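Local coordinates for protein acyl-CoA dehydrogenase (Mycobacterium thermoresistibile, PDB 3PFD) that probably oxidises saturated acyl-CoA thioesters to their 2,3-dehydroacyl-CoA products, passing the electrons through a bound flavin adenine dinucleotide cofactor, at residues L99-V103 with I170-G174; V103-T108 with M133-A137; E118-Q122 with D235-G239; D325-I329 with M387-R393. The contacts are given in a common frame with arbitrary orientation. Residues are numbered along the deposited sequence.

Contact 1 of 4, residues L99-V103 with I170-G174; sequences LIPAV and ITNGG. With FDA (dihydroflavine-adenine dinucleotide), chain B.
This is a buried helix-to-turn contact between the N-terminal helical domain and the beta domain of the acyl-CoA dehydrogenase fold, next to the flavin ring. Residues 99-103 belong to helix 95-114, kinked where the N atoms of Ile100 and Pro101 lack bonds to the preceding turn; Val103 N still reaches Leu99 O at 2.8 Å. Opposite, strand 160-171 ends in a type II turn from Ile170 to Gly173, closed by Gly173 N to Ile170 O (3.2 Å), with Asn172 at phi/psi 67/10. The CA atoms of Val103 and Thr171 lie 7.3 Å apart. Val103 (chi1 t) sets CG2 3.5 Å from Thr171 CG2, and Leu99 CB stands 4.3 Å from that same methyl. Asn172, chi1 m, extends ND2 to Leu99 O in a weak hydrogen bond of 3.3 Å and packs ND2 3.9 Å from Val103 CB. Thr171 meets the cofactor twice: its N donates to FDA O4 (3.0 Å), and its OG1 (chi1 m) accepts from FDA N5 (3.1 Å). Ile170 CD1 lies 3.5 Å from FDA N3. Thr171 thus divides its side chain, methyl to the helix and hydroxyl to the flavin, and its acceptor oxygen suits the protonated N5 of the reduced cofactor.

Contact 2 of 4, residues V103-T108 with M133-A137; sequences VNKLGT and MASYA. With FDA (dihydroflavine-adenine dinucleotide), chain B.
The helical segment 103-108 of helix 95-114 crosses strand 134-137 at 57° between N-to-C directions, with the axes of the short segments 5.7 Å apart at closest approach. The backbones come closest, CA to CA, at Gly107, whose CA sits 4.2 Å from Tyr136 CA and 3.4 Å from Ser135 O; a CB on Gly107 would clash with Ser135 O and Ala134 C, so the missing side chain lets the backbones come this close. Within the helix Gly107 N bonds Val103 O at 2.8 Å. Ala134 points at the helix, its CB 3.8 Å from both Gly107 O and Thr108 CG2. Asn104 (chi1 m) accepts through OD1 from Ala134 N at 3.2 Å, while its ND2 is held by Ser65 O. A water donates to Asn104 OD1 (3.0 Å) and to Ala134 O (2.7 Å), bridging the two. Further along, Leu106 (chi1 t, chi2 p) lays CG 3.5 Å from Tyr136 CB and CD1 over one face of the Tyr136 ring, a CH-pi contact 4.3 Å from the centroid. Thr108 OG1 donates to Asn104 O (2.7 Å). Tyr136 has chi1 t, and its carbonyl O accepts from FDA N3 at 2.8 Å. Strand 134-137 therefore spends the NH of Ala134 on a helix side chain and the carbonyl of Tyr136 on the flavin pyrimidine, so the strand that the helix packs on also presents the carbonyl that hydrogen-bonds the flavin N3.

Contact 3 of 4, residues E118-Q122 with D235-G239; sequences ELKKQ and DRIIG
Leu119 (chi1 t, chi2 p) pushes its CD2 methyl against the carbonyl oxygens of residues 235-237, 3.3 Å from Asp235 O, 3.4 Å from Arg236 O and 3.4 Å from Ile237 O, with Ile238 CG1, a side-chain atom, at 4.1 Å. Residues 118-122 are helical; 235-236 form a 3-10 turn leading into a weakly bonded strand at about 237-238, and the nearest CA pair, Leu119 and Asp235, is 6.6 Å apart. Beside this methyl lies a polar cluster. Gln122 NE2 donates to Glu118 O (3.1 Å) and, weakly, to Asp235 OD2 (3.3 Å). Asp235, chi1 p, also brings OD2 within 2.8 Å of Glu118 OE2, a close approach of two acidic groups that is not hydrogen-bonded as modelled. The guanidinium of Arg236 has its main partner elsewhere, in a salt bridge to Asp203. The contact thus sets helix 117-129 against the 3-10 segment that leads into strand 237-238, an outermost strand within this chain, beside strand 194-200, where Met198 touches Leu119, and helix 95-114, where Leu111 meets it.

Contact 4 of 4, residues D325-I329 with M387-R393; sequences DLGFI and MSRALLR
Phe328 is the apolar centre, a ring set with chi1 t and chi2 -91° against one side of the C-terminal helix. Its CD2 lies 3.7 Å from Met387 CB, its CB 3.9 Å from Ala390 CB, and its CE2 4.1 Å from Leu391 CD2, so residues at i, i+3 and i+4 of helix 380-391 receive it. Met387 (chi1 m, chi2 t) also brings SD to 4.8 Å from the Phe328 ring centroid, an oblique Met-aromatic contact. The closest backbone approach is Phe328 CA to Met387 CA, 4.7 Å; Leu391 N bonds Met387 O at 3.1 Å within the helix. Outward from the ring comes Asp325 (chi1 t). Its OD2 accepts from Phe328 N at 2.9 Å, an Asx motif, and lies 3.4 Å from Ala390 CB. Its OD1 meets Arg393 NH1 at 3.4 Å, near the guanidinium plane, in a salt bridge whose hydrogen bond is weak. Arg393 is the last residue, so this weak, exposed pair links the chain's C-terminal end to Asp325. Both helices belong to the C-terminal helical domain: Met387 packs further along helix 326-352 on Ala331, Ala332 and Cys335, Ile329 faces helix 292-321, and Ala302 of the third subunit covers Phe328 and Leu391.

In the fold
From the N terminus, helix 95-114 opens contacts 1 and 2, which share Val103. Contact 2 closes first, through helix 117-129 and back to strand 134-137; contact 1 closes later, at the end of strand 160-171, so its loop encloses that of contact 2. The two touch directly, and both reach the flavin. Contact 3 starts on helix 117-129 while those loops are still open and closes only at 235-239, thus crossing both; it meets the same mixed sheet as contact 2 at the other outermost strand. These three tie the N-terminal helices to the beta domain. Contact 4 follows in series, joining two C-terminal helices, its centre about 28 Å from that of contact 1.

Contact 1 of 4, residues L99-V103 with I170-G174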
# COMPACT_ATOMS: atom_id res chain seq x y z
N LEU C 99 -2.33 16.11 -24.36
CA LEU C 99 -1.33 15.47 -25.23
C LEU C 99 -0.95 16.34 -26.44
O LEU C 99 0.02 16.04 -27.14
CB LEU C 99 -1.81 14.08 -25.65
CG LEU C 99 -1.75 13.01 -24.54
CD1 LEU C 99 -2.59 11.78 -24.90
CD2 LEU C 99 -0.31 12.59 -24.30
N ILE C 100 -1.71 17.41 -26.70
CA ILE C 100 -1.32 18.37 -27.76
C ILE C 100 -0.02 19.06 -27.33
O ILE C 100 1.03 18.90 -28.01
CB ILE C 100 -2.47 19.39 -28.05
CG1 ILE C 100 -3.71 18.67 -28.59
CG2 ILE C 100 -1.99 20.53 -28.99
CD1 ILE C 100 -5.00 19.49 -28.42
N PRO C 101 -0.03 19.79 -26.19
CA PRO C 101 1.27 20.33 -25.80
C PRO C 101 2.30 19.27 -25.38
O PRO C 101 3.49 19.48 -25.61
CB PRO C 101 0.94 21.26 -24.62
CG PRO C 101 -0.36 20.69 -24.04
CD PRO C 101 -1.12 20.24 -25.29
N ALA C 102 1.86 18.15 -24.79
CA ALA C 102 2.82 17.16 -24.26
C ALA C 102 3.53 16.46 -25.41
O ALA C 102 4.75 16.21 -25.33
CB ALA C 102 2.13 16.12 -23.36
N VAL C 103 2.78 16.12 -26.45
CA VAL C 103 3.37 15.48 -27.65
C VAL C 103 4.02 16.46 -28.61
O VAL C 103 5.01 16.11 -29.29
CB VAL C 103 2.45 14.40 -28.29
CG1 VAL C 103 3.08 13.76 -29.55
CG2 VAL C 103 2.16 13.33 -27.24
N ILE C 170 1.34 5.53 -32.11
CA ILE C 170 1.78 6.91 -32.35
C ILE C 170 0.68 7.91 -32.00
O ILE C 170 -0.33 8.04 -32.70
CB ILE C 170 2.33 7.13 -33.79
CG1 ILE C 170 3.46 6.13 -34.13
CG2 ILE C 170 2.77 8.61 -34.01
CD1 ILE C 170 4.55 5.92 -32.99
N THR C 171 0.89 8.61 -30.89
CA THR C 171 -0.06 9.60 -30.39
C THR C 171 -0.15 10.74 -31.39
O THR C 171 0.88 11.22 -31.88
CB THR C 171 0.43 10.14 -29.04
OG1 THR C 171 0.40 9.08 -28.09
CG2 THR C 171 -0.42 11.28 -28.54
N ASN C 172 -1.37 11.19 -31.67
CA ASN C 172 -1.68 12.27 -32.64
C ASN C 172 -1.36 11.94 -34.10
O ASN C 172 -1.41 12.81 -34.97
CB ASN C 172 -1.13 13.65 -32.19
CG ASN C 172 -1.75 14.14 -30.83
OD1 ASN C 172 -2.89 13.78 -30.46
ND2 ASN C 172 -0.97 14.93 -30.07
N GLY C 173 -1.07 10.66 -34.35
CA GLY C 173 -0.95 10.13 -35.71
C GLY C 173 -2.15 10.58 -36.53
O GLY C 173 -3.29 10.54 -36.05
N GLY C 174 -1.91 11.08 -37.74
CA GLY C 174 -2.99 11.54 -38.62
C GLY C 174 -3.42 12.99 -38.41
O GLY C 174 -4.14 13.56 -39.23
PA FDA B . 6.15 -4.37 -23.33
O1A FDA B . 7.52 -3.77 -23.48
O2A FDA B . 5.79 -5.65 -24.03
O5B FDA B . 5.89 -4.55 -21.75
C5B FDA B . 4.99 -5.53 -21.21
C4B FDA B . 5.19 -5.61 -19.69
O4B FDA B . 6.49 -6.13 -19.39
C3B FDA B . 5.12 -4.23 -19.03
O3B FDA B . 4.56 -4.40 -17.73
C2B FDA B . 6.59 -3.84 -18.90
O2B FDA B . 6.81 -2.92 -17.82
C1B FDA B . 7.22 -5.18 -18.62
N9A FDA B . 8.67 -5.19 -18.92
C8A FDA B . 9.23 -5.13 -20.14
N7A FDA B . 10.58 -5.19 -20.01
C5A FDA B . 10.87 -5.28 -18.69
C6A FDA B . 12.07 -5.36 -17.97
N6A FDA B . 13.27 -5.34 -18.62
N1A FDA B . 12.01 -5.46 -16.61
C2A FDA B . 10.81 -5.46 -15.99
N3A FDA B . 9.64 -5.39 -16.65
C4A FDA B . 9.64 -5.29 -18.01
N1 FDA B . 5.30 5.12 -28.57
C2 FDA B . 5.75 5.97 -29.54
O2 FDA B . 6.75 5.70 -30.24
N3 FDA B . 5.09 7.13 -29.76
C4 FDA B . 4.01 7.47 -29.03
O4 FDA B . 3.45 8.54 -29.30
C4X FDA B . 3.54 6.62 -28.01
N5 FDA B . 2.39 6.88 -27.35
C5X FDA B . 1.67 5.88 -26.81
C6 FDA B . 0.29 6.01 -26.58
C7 FDA B . -0.45 4.93 -26.09
C7M FDA B . -1.94 5.07 -25.84
C8 FDA B . 0.18 3.73 -25.79
C8M FDA B . -0.60 2.54 -25.24
C9 FDA B . 1.54 3.60 -26.00
C9A FDA B . 2.28 4.66 -26.52
N10 FDA B . 3.61 4.44 -26.96
C10 FDA B . 4.21 5.42 -27.79
C1' FDA B . 4.24 3.14 -26.77
C2' FDA B . 4.71 2.93 -25.32
O2' FDA B . 5.87 3.71 -24.99
C3' FDA B . 4.91 1.44 -25.12
O3' FDA B . 3.61 0.83 -24.97
C4' FDA B . 5.79 1.14 -23.88
O4' FDA B . 7.14 1.52 -24.13
C5' FDA B . 5.76 -0.34 -23.51
O5' FDA B . 5.97 -1.14 -24.68
P FDA B . 4.94 -2.34 -24.99
O1P FDA B . 3.55 -1.75 -25.04
O2P FDA B . 5.46 -3.12 -26.17
O3P FDA B . 5.00 -3.24 -23.66

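Contact 2 of 4, residues V103-T108 with M133-A137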
# COMPACT_ATOMS: atom_id res chain seq x y z
N VAL C 103 2.78 16.12 -26.45
CA VAL C 103 3.37 15.48 -27.65
C VAL C 103 4.02 16.46 -28.61
O VAL C 103 5.01 16.11 -29.29
CB VAL C 103 2.45 14.40 -28.29
CG1 VAL C 103 3.08 13.76 -29.55
CG2 VAL C 103 2.16 13.33 -27.24
N ASN C 104 3.53 17.71 -28.64
CA ASN C 104 4.27 18.74 -29.34
C ASN C 104 5.72 18.80 -28.82
O ASN C 104 6.66 18.94 -29.61
CB ASN C 104 3.57 20.11 -29.29
CG ASN C 104 2.43 20.23 -30.32
OD1 ASN C 104 2.30 19.38 -31.22
ND2 ASN C 104 1.62 21.27 -30.20
N LYS C 105 5.89 18.63 -27.51
CA LYS C 105 7.20 18.61 -26.91
C LYS C 105 7.93 17.29 -27.22
O LYS C 105 9.06 17.32 -27.69
CB LYS C 105 7.14 18.89 -25.39
CG LYS C 105 8.45 19.48 -24.89
CD LYS C 105 8.75 19.28 -23.43
CE LYS C 105 10.23 19.66 -23.23
NZ LYS C 105 10.54 19.96 -21.84
N LEU C 106 7.30 16.15 -26.98
CA LEU C 106 7.87 14.83 -27.32
C LEU C 106 8.40 14.76 -28.77
O LEU C 106 9.52 14.30 -28.99
CB LEU C 106 6.85 13.70 -27.08
CG LEU C 106 7.38 12.25 -27.08
CD1 LEU C 106 8.45 12.05 -26.00
CD2 LEU C 106 6.25 11.22 -26.91
N GLY C 107 7.59 15.23 -29.74
CA GLY C 107 7.94 15.15 -31.18
C GLY C 107 8.94 16.18 -31.69
O GLY C 107 9.30 16.19 -32.88
N THR C 108 9.38 17.07 -30.79
CA THR C 108 10.35 18.11 -31.20
C THR C 108 11.63 18.15 -30.38
O THR C 108 12.60 18.79 -30.79
CB THR C 108 9.77 19.54 -31.28
OG1 THR C 108 9.15 19.90 -30.03
CG2 THR C 108 8.80 19.66 -32.42
N MET C 133 1.25 20.40 -35.59
CA MET C 133 1.56 19.52 -34.48
C MET C 133 2.68 18.57 -34.88
O MET C 133 2.87 18.27 -36.06
CB MET C 133 0.33 18.73 -34.01
CG MET C 133 -0.93 19.56 -33.82
SD MET C 133 -2.31 18.59 -33.18
CE MET C 133 -1.66 16.91 -33.24
N ALA C 134 3.43 18.10 -33.89
CA ALA C 134 4.50 17.12 -34.10
C ALA C 134 4.18 15.83 -33.32
O ALA C 134 3.61 15.90 -32.25
CB ALA C 134 5.84 17.68 -33.65
N SER C 135 4.55 14.68 -33.89
CA SER C 135 4.49 13.38 -33.19
C SER C 135 5.89 12.76 -33.05
O SER C 135 6.85 13.17 -33.72
CB SER C 135 3.55 12.42 -33.94
OG SER C 135 2.20 12.91 -33.91
N TYR C 136 5.97 11.74 -32.21
CA TYR C 136 7.21 11.03 -31.91
C TYR C 136 6.99 9.56 -32.26
O TYR C 136 6.19 8.89 -31.63
CB TYR C 136 7.52 11.20 -30.42
CG TYR C 136 8.79 10.54 -29.92
CD1 TYR C 136 10.05 11.06 -30.24
CD2 TYR C 136 8.74 9.44 -29.07
CE1 TYR C 136 11.22 10.47 -29.75
CE2 TYR C 136 9.90 8.84 -28.58
CZ TYR C 136 11.14 9.37 -28.92
OH TYR C 136 12.29 8.78 -28.44
N ALA C 137 7.70 9.08 -33.28
CA ALA C 137 7.49 7.73 -33.79
C ALA C 137 8.68 6.80 -33.51
O ALA C 137 9.65 6.73 -34.28
CB ALA C 137 7.16 7.80 -35.29
PA FDA B . 6.15 -4.37 -23.33
O1A FDA B . 7.52 -3.77 -23.48
O2A FDA B . 5.79 -5.65 -24.03
O5B FDA B . 5.89 -4.55 -21.75
C5B FDA B . 4.99 -5.53 -21.21
C4B FDA B . 5.19 -5.61 -19.69
O4B FDA B . 6.49 -6.13 -19.39
C3B FDA B . 5.12 -4.23 -19.03
O3B FDA B . 4.56 -4.40 -17.73
C2B FDA B . 6.59 -3.84 -18.90
O2B FDA B . 6.81 -2.92 -17.82
C1B FDA B . 7.22 -5.18 -18.62
N9A FDA B . 8.67 -5.19 -18.92
C8A FDA B . 9.23 -5.13 -20.14
N7A FDA B . 10.58 -5.19 -20.01
C5A FDA B . 10.87 -5.28 -18.69
C6A FDA B . 12.07 -5.36 -17.97
N6A FDA B . 13.27 -5.34 -18.62
N1A FDA B . 12.01 -5.46 -16.61
C2A FDA B . 10.81 -5.46 -15.99
N3A FDA B . 9.64 -5.39 -16.65
C4A FDA B . 9.64 -5.29 -18.01
N1 FDA B . 5.30 5.12 -28.57
C2 FDA B . 5.75 5.97 -29.54
O2 FDA B . 6.75 5.70 -30.24
N3 FDA B . 5.09 7.13 -29.76
C4 FDA B . 4.01 7.47 -29.03
O4 FDA B . 3.45 8.54 -29.30
C4X FDA B . 3.54 6.62 -28.01
N5 FDA B . 2.39 6.88 -27.35
C5X FDA B . 1.67 5.88 -26.81
C6 FDA B . 0.29 6.01 -26.58
C7 FDA B . -0.45 4.93 -26.09
C7M FDA B . -1.94 5.07 -25.84
C8 FDA B . 0.18 3.73 -25.79
C8M FDA B . -0.60 2.54 -25.24
C9 FDA B . 1.54 3.60 -26.00
C9A FDA B . 2.28 4.66 -26.52
N10 FDA B . 3.61 4.44 -26.96
C10 FDA B . 4.21 5.42 -27.79
C1' FDA B . 4.24 3.14 -26.77
C2' FDA B . 4.71 2.93 -25.32
O2' FDA B . 5.87 3.71 -24.99
C3' FDA B . 4.91 1.44 -25.12
O3' FDA B . 3.61 0.83 -24.97
C4' FDA B . 5.79 1.14 -23.88
O4' FDA B . 7.14 1.52 -24.13
C5' FDA B . 5.76 -0.34 -23.51
O5' FDA B . 5.97 -1.14 -24.68
P FDA B . 4.94 -2.34 -24.99
O1P FDA B . 3.55 -1.75 -25.04
O2P FDA B . 5.46 -3.12 -26.17
O3P FDA B . 5.00 -3.24 -23.66
O HOH W 1 1.35 16.58 -30.94

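Contact 3 of 4, residues E118-Q122 with D235-G239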
# COMPACT_ATOMS: atom_id res chain seq x y z
N GLU C 118 19.83 24.34 -39.76
CA GLU C 118 19.19 24.16 -41.06
C GLU C 118 17.87 23.35 -40.98
O GLU C 118 16.91 23.65 -41.69
CB GLU C 118 20.19 23.51 -42.01
CG GLU C 118 19.85 23.64 -43.47
CD GLU C 118 19.10 22.43 -44.04
OE1 GLU C 118 18.60 21.58 -43.26
OE2 GLU C 118 19.02 22.33 -45.28
N LEU C 119 17.84 22.32 -40.14
CA LEU C 119 16.65 21.48 -40.05
C LEU C 119 15.66 22.10 -39.07
O LEU C 119 14.46 22.12 -39.33
CB LEU C 119 17.01 20.03 -39.68
CG LEU C 119 15.91 18.96 -39.54
CD1 LEU C 119 15.00 18.82 -40.76
CD2 LEU C 119 16.55 17.64 -39.23
N LYS C 120 16.17 22.62 -37.96
CA LYS C 120 15.34 23.27 -36.96
C LYS C 120 14.48 24.38 -37.54
O LYS C 120 13.28 24.46 -37.25
CB LYS C 120 16.19 23.78 -35.80
CG LYS C 120 16.65 22.69 -34.85
CD LYS C 120 17.26 23.27 -33.58
CE LYS C 120 18.70 23.69 -33.81
NZ LYS C 120 19.18 24.52 -32.68
N LYS C 121 15.08 25.21 -38.38
CA LYS C 121 14.39 26.33 -39.01
C LYS C 121 13.20 25.87 -39.88
O LYS C 121 12.21 26.55 -39.96
CB LYS C 121 15.39 27.22 -39.79
N GLN C 122 13.32 24.69 -40.50
CA GLN C 122 12.24 24.10 -41.30
C GLN C 122 11.02 23.67 -40.49
O GLN C 122 9.88 23.81 -40.94
CB GLN C 122 12.77 22.87 -42.03
CG GLN C 122 13.01 23.06 -43.50
CD GLN C 122 13.93 22.00 -44.06
OE1 GLN C 122 13.49 21.10 -44.77
NE2 GLN C 122 15.22 22.09 -43.72
N ASP C 235 19.08 16.18 -45.51
CA ASP C 235 19.07 17.10 -44.36
C ASP C 235 18.03 16.77 -43.27
O ASP C 235 17.97 17.46 -42.25
CB ASP C 235 18.95 18.57 -44.81
CG ASP C 235 17.56 18.92 -45.36
OD1 ASP C 235 16.78 18.00 -45.72
OD2 ASP C 235 17.26 20.13 -45.45
N ARG C 236 17.22 15.73 -43.49
CA ARG C 236 16.17 15.35 -42.54
C ARG C 236 16.69 14.62 -41.32
O ARG C 236 15.97 14.50 -40.32
CB ARG C 236 15.07 14.50 -43.19
CG ARG C 236 14.27 15.19 -44.30
CD ARG C 236 13.41 16.33 -43.78
NE ARG C 236 12.48 16.77 -44.82
CZ ARG C 236 11.35 16.14 -45.15
NH1 ARG C 236 10.98 15.03 -44.51
NH2 ARG C 236 10.59 16.63 -46.11
N ILE C 237 17.91 14.10 -41.40
CA ILE C 237 18.51 13.38 -40.28
C ILE C 237 18.81 14.34 -39.14
O ILE C 237 19.22 15.48 -39.37
CB ILE C 237 19.76 12.53 -40.71
CG1 ILE C 237 20.20 11.57 -39.59
CG2 ILE C 237 20.93 13.42 -41.21
CD1 ILE C 237 21.06 10.41 -40.09
N ILE C 238 18.54 13.90 -37.91
CA ILE C 238 18.82 14.67 -36.72
C ILE C 238 20.16 14.18 -36.17
O ILE C 238 20.29 13.01 -35.77
CB ILE C 238 17.71 14.50 -35.66
CG1 ILE C 238 16.33 14.76 -36.28
CG2 ILE C 238 17.98 15.39 -34.45
CD1 ILE C 238 15.18 14.14 -35.52
N GLY C 239 21.15 15.08 -36.16
CA GLY C 239 22.51 14.75 -35.73
C GLY C 239 23.13 13.66 -36.60
O GLY C 239 22.69 13.43 -37.73

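Contact 4 of 4, residues D325-I329 with M387-R393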
# COMPACT_ATOMS: atom_id res chain seq x y z
N ASP C 325 22.49 13.69 -12.43
CA ASP C 325 21.82 12.59 -13.11
C ASP C 325 20.33 12.87 -13.16
O ASP C 325 19.53 12.48 -12.24
CB ASP C 325 22.16 11.23 -12.48
CG ASP C 325 21.35 10.07 -13.06
OD1 ASP C 325 21.51 9.63 -14.21
OD2 ASP C 325 20.56 9.55 -12.31
N LEU C 326 19.96 13.59 -14.23
CA LEU C 326 18.55 13.82 -14.56
C LEU C 326 17.83 12.48 -14.72
O LEU C 326 16.62 12.41 -14.53
CB LEU C 326 18.40 14.66 -15.85
N GLY C 327 18.58 11.42 -15.06
CA GLY C 327 18.02 10.08 -15.24
C GLY C 327 17.15 9.67 -14.04
O GLY C 327 15.94 9.43 -14.20
N PHE C 328 17.76 9.62 -12.86
CA PHE C 328 17.04 9.21 -11.66
C PHE C 328 15.80 10.06 -11.40
O PHE C 328 14.71 9.54 -11.25
CB PHE C 328 17.90 9.20 -10.38
CG PHE C 328 17.08 8.93 -9.16
CD1 PHE C 328 16.52 9.99 -8.43
CD2 PHE C 328 16.78 7.61 -8.78
CE1 PHE C 328 15.71 9.74 -7.32
CE2 PHE C 328 15.98 7.34 -7.70
CZ PHE C 328 15.41 8.40 -6.96
N ILE C 329 15.99 11.38 -11.33
CA ILE C 329 14.90 12.26 -10.94
C ILE C 329 13.77 12.32 -11.98
O ILE C 329 12.59 12.40 -11.63
CB ILE C 329 15.39 13.69 -10.54
CG1 ILE C 329 14.24 14.52 -9.96
CG2 ILE C 329 16.01 14.42 -11.74
CD1 ILE C 329 13.98 14.31 -8.48
N MET C 387 15.91 4.13 -12.46
CA MET C 387 16.19 4.61 -11.08
C MET C 387 17.17 3.69 -10.35
O MET C 387 18.07 4.17 -9.66
CB MET C 387 14.90 4.73 -10.24
CG MET C 387 13.98 5.88 -10.62
SD MET C 387 12.57 5.95 -9.47
CE MET C 387 11.25 5.16 -10.39
N SER C 388 16.99 2.37 -10.44
CA SER C 388 17.86 1.50 -9.61
C SER C 388 19.28 1.44 -10.15
O SER C 388 20.23 1.39 -9.37
CB SER C 388 17.29 0.11 -9.40
OG SER C 388 16.93 -0.48 -10.62
N ARG C 389 19.40 1.49 -11.48
CA ARG C 389 20.70 1.59 -12.16
C ARG C 389 21.46 2.83 -11.71
O ARG C 389 22.66 2.75 -11.48
CB ARG C 389 20.56 1.58 -13.68
CG ARG C 389 20.17 0.21 -14.23
CD ARG C 389 20.13 0.21 -15.77
NE ARG C 389 19.77 -1.12 -16.27
CZ ARG C 389 19.52 -1.42 -17.55
NH1 ARG C 389 19.62 -0.50 -18.48
NH2 ARG C 389 19.16 -2.67 -17.89
N ALA C 390 20.75 3.95 -11.55
CA ALA C 390 21.39 5.17 -11.08
C ALA C 390 21.87 5.01 -9.63
O ALA C 390 22.94 5.44 -9.30
CB ALA C 390 20.43 6.37 -11.20
N LEU C 391 21.08 4.37 -8.78
CA LEU C 391 21.43 4.21 -7.37
C LEU C 391 22.58 3.25 -7.14
O LEU C 391 23.33 3.40 -6.20
CB LEU C 391 20.23 3.65 -6.61
CG LEU C 391 18.94 4.45 -6.47
CD1 LEU C 391 17.88 3.53 -5.84
CD2 LEU C 391 19.16 5.71 -5.63
N LEU C 392 22.62 2.19 -7.95
CA LEU C 392 23.59 1.11 -7.84
C LEU C 392 24.88 1.36 -8.64
O LEU C 392 25.76 0.50 -8.67
CB LEU C 392 22.93 -0.22 -8.26
CG LEU C 392 21.80 -0.64 -7.31
CD1 LEU C 392 20.98 -1.78 -7.90
CD2 LEU C 392 22.37 -1.05 -5.95
N ARG C 393 24.94 2.52 -9.29
CA ARG C 393 26.05 2.95 -10.14
C ARG C 393 27.34 2.92 -9.35
O ARG C 393 27.44 3.36 -8.21
CB ARG C 393 25.77 4.38 -10.64
CG ARG C 393 26.63 4.88 -11.80
CD ARG C 393 25.85 5.89 -12.68
NE ARG C 393 24.87 5.14 -13.47
CZ ARG C 393 23.78 5.64 -14.07
NH1 ARG C 393 23.52 6.95 -14.01
NH2 ARG C 393 22.98 4.82 -14.75
OXT ARG C 393 28.35 2.43 -9.82